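Local coordinates for protein halorhodopsin (Halobacterium salinarum, PDB 2JAF) that probably pumps chloride ions across the membrane with the energy of light absorbed by its bound retinal, at residues L123-D128 and A190-F196. The protein carries 2 engineered substitutions. Sequence-based numbering, arbitrary orientation.
Sequences LGLLAD and AGTAEIF
Thr-192 meets the last turn of helix 106-127 with every atom of its side chain. Its CB comes within 3.7 Å of Leu-126 O, to which OG1 gives a hydrogen bond of 3.1 Å. The donor stands about 40° out of the carbonyl plane, and the C=O...OG1 angle is 125°. A chi1 of 53° sets OG1 between the backbone N and the carbonyl carbon, and CG2 lies 3.5 Å from Leu-126 O and 4.1 Å from Leu-126 CD1. Threonine suits this place: OG1 bonds a carbonyl of a buried residue at a helix end, and weakly Ala-187 O, while CG2 joins the apolar packing. The other methyl of Leu-126, CD2, crosses to Ile-195 CG2 at 3.9 Å.

Halorhodopsin has the seven-helix fold of the bacteriorhodopsin family, and the end of helix 106-127 packs beside the break between helices 182-190 and 193-216. Helices 106-127 and 182-190 end in Schellman motifs at Asp-128 and Gly-191, both with positive phi, which comes easily to Gly-191, lacking a CB. The Asp-128 CB methylene meets the Ala-190 methyl at 4.0 Å, alanine being small enough for this approach, while the Asp-128 carboxylate forms a salt bridge with Arg-58. Deeper in, Leu-123 brings CD2 to the edge of the Phe-196 ring, near its plane and 3.4 Å from Phe-196 CD1, and Ala-127 CB approaches obliquely. The flat, wide phenyl also reaches Trp-183, Ala-184 and Ala-187.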
loop_
_atom_site.group_PDB
_atom_site.type_symbol
_atom_site.label_atom_id
_atom_site.label_comp_id
_atom_site.label_asym_id
_atom_site.label_seq_id
_atom_site.Cartn_x
_atom_site.Cartn_y
_atom_site.Cartn_z
ATOM N N LEU A 123 -12.642 -2.952 -13.496
ATOM C CA LEU A 123 -13.858 -3.755 -13.493
ATOM C C LEU A 123 -14.887 -3.159 -12.531
ATOM O O LEU A 123 -16.086 -3.146 -12.815
ATOM C CB LEU A 123 -13.532 -5.185 -13.057
ATOM C CG LEU A 123 -14.200 -6.385 -13.730
ATOM C CD1 LEU A 123 -14.332 -7.482 -12.697
ATOM C CD2 LEU A 123 -15.562 -6.031 -14.296
ATOM N N GLY A 124 -14.411 -2.674 -11.386
ATOM C CA GLY A 124 -15.296 -2.088 -10.396
ATOM C C GLY A 124 -15.978 -0.820 -10.882
ATOM O O GLY A 124 -17.169 -0.617 -10.638
ATOM N N LEU A 125 -15.223 0.039 -11.558
ATOM C CA LEU A 125 -15.780 1.277 -12.089
ATOM C C LEU A 125 -16.821 0.922 -13.148
ATOM O O LEU A 125 -17.927 1.454 -13.150
ATOM C CB LEU A 125 -14.672 2.138 -12.701
ATOM C CG LEU A 125 -13.628 2.694 -11.727
ATOM C CD1 LEU A 125 -12.507 3.378 -12.488
ATOM C CD2 LEU A 125 -14.302 3.673 -10.773
ATOM N N LEU A 126 -16.467 0.003 -14.039
ATOM C CA LEU A 126 -17.381 -0.424 -15.090
ATOM C C LEU A 126 -18.696 -0.911 -14.494
ATOM O O LEU A 126 -19.775 -0.576 -14.986
ATOM C CB LEU A 126 -16.747 -1.547 -15.915
ATOM C CG LEU A 126 -17.589 -2.127 -17.052
ATOM C CD1 LEU A 126 -17.880 -1.049 -18.086
ATOM C CD2 LEU A 126 -16.845 -3.286 -17.691
ATOM N N ALA A 127 -18.599 -1.699 -13.428
ATOM C CA ALA A 127 -19.777 -2.242 -12.764
ATOM C C ALA A 127 -20.392 -1.250 -11.780
ATOM O O ALA A 127 -21.453 -1.506 -11.217
ATOM C CB ALA A 127 -19.415 -3.533 -12.044
ATOM N N ASP A 128 -19.718 -0.124 -11.571
ATOM C CA ASP A 128 -20.203 0.909 -10.658
ATOM C C ASP A 128 -20.613 0.319 -9.307
ATOM O O ASP A 128 -21.750 0.483 -8.860
ATOM C CB ASP A 128 -21.393 1.637 -11.292
ATOM C CG ASP A 128 -21.795 2.876 -10.520
ATOM O OD1 ASP A 128 -20.910 3.716 -10.253
ATOM O OD2 ASP A 128 -22.991 3.010 -10.188
ATOM N N ALA A 190 -26.374 -1.062 -13.242
ATOM C CA ALA A 190 -25.580 -0.085 -13.974
ATOM C C ALA A 190 -25.731 -0.250 -15.484
ATOM O O ALA A 190 -25.209 0.551 -16.257
ATOM C CB ALA A 190 -24.113 -0.211 -13.578
ATOM N N GLY A 191 -26.444 -1.292 -15.895
ATOM C CA GLY A 191 -26.651 -1.544 -17.309
ATOM C C GLY A 191 -25.419 -2.085 -18.012
ATOM O O GLY A 191 -25.308 -1.987 -19.232
ATOM N N THR A 192 -24.491 -2.655 -17.247
ATOM C CA THR A 192 -23.259 -3.207 -17.815
ATOM C C THR A 192 -23.111 -4.707 -17.551
ATOM O O THR A 192 -22.000 -5.247 -17.586
ATOM C CB THR A 192 -22.019 -2.496 -17.239
ATOM O OG1 THR A 192 -22.075 -2.525 -15.808
ATOM C CG2 THR A 192 -21.952 -1.055 -17.718
ATOM N N ALA A 193 -24.233 -5.375 -17.297
ATOM C CA ALA A 193 -24.242 -6.810 -17.008
ATOM C C ALA A 193 -23.654 -7.696 -18.107
ATOM O O ALA A 193 -22.971 -8.680 -17.815
ATOM C CB ALA A 193 -25.659 -7.260 -16.694
ATOM N N GLU A 194 -23.924 -7.352 -19.362
ATOM C CA GLU A 194 -23.432 -8.123 -20.505
ATOM C C GLU A 194 -21.908 -8.159 -20.598
ATOM O O GLU A 194 -21.312 -9.231 -20.713
ATOM C CB GLU A 194 -24.007 -7.556 -21.807
ATOM C CG GLU A 194 -23.544 -6.134 -22.130
ATOM C CD GLU A 194 -23.793 -5.156 -20.988
ATOM O OE1 GLU A 194 -24.971 -4.853 -20.694
ATOM O OE2 GLU A 194 -22.804 -4.694 -20.378
ATOM N N ILE A 195 -21.275 -6.989 -20.559
ATOM C CA ILE A 195 -19.820 -6.923 -20.640
ATOM C C ILE A 195 -19.184 -7.446 -19.348
ATOM O O ILE A 195 -18.130 -8.084 -19.375
ATOM C CB ILE A 195 -19.341 -5.478 -20.923
ATOM C CG1 ILE A 195 -17.812 -5.436 -20.988
ATOM C CG2 ILE A 195 -19.884 -4.530 -19.867
ATOM C CD1 ILE A 195 -17.221 -6.323 -22.082
ATOM N N PHE A 196 -19.831 -7.182 -18.218
ATOM C CA PHE A 196 -19.316 -7.651 -16.937
ATOM C C PHE A 196 -19.256 -9.178 -16.926
ATOM O O PHE A 196 -18.259 -9.763 -16.506
ATOM C CB PHE A 196 -20.212 -7.185 -15.785
ATOM C CG PHE A 196 -19.786 -7.708 -14.441
ATOM C CD1 PHE A 196 -18.685 -7.167 -13.785
ATOM C CD2 PHE A 196 -20.462 -8.768 -13.847
ATOM C CE1 PHE A 196 -18.262 -7.678 -12.551
ATOM C CE2 PHE A 196 -20.047 -9.284 -12.615
ATOM C CZ PHE A 196 -18.945 -8.734 -11.971
#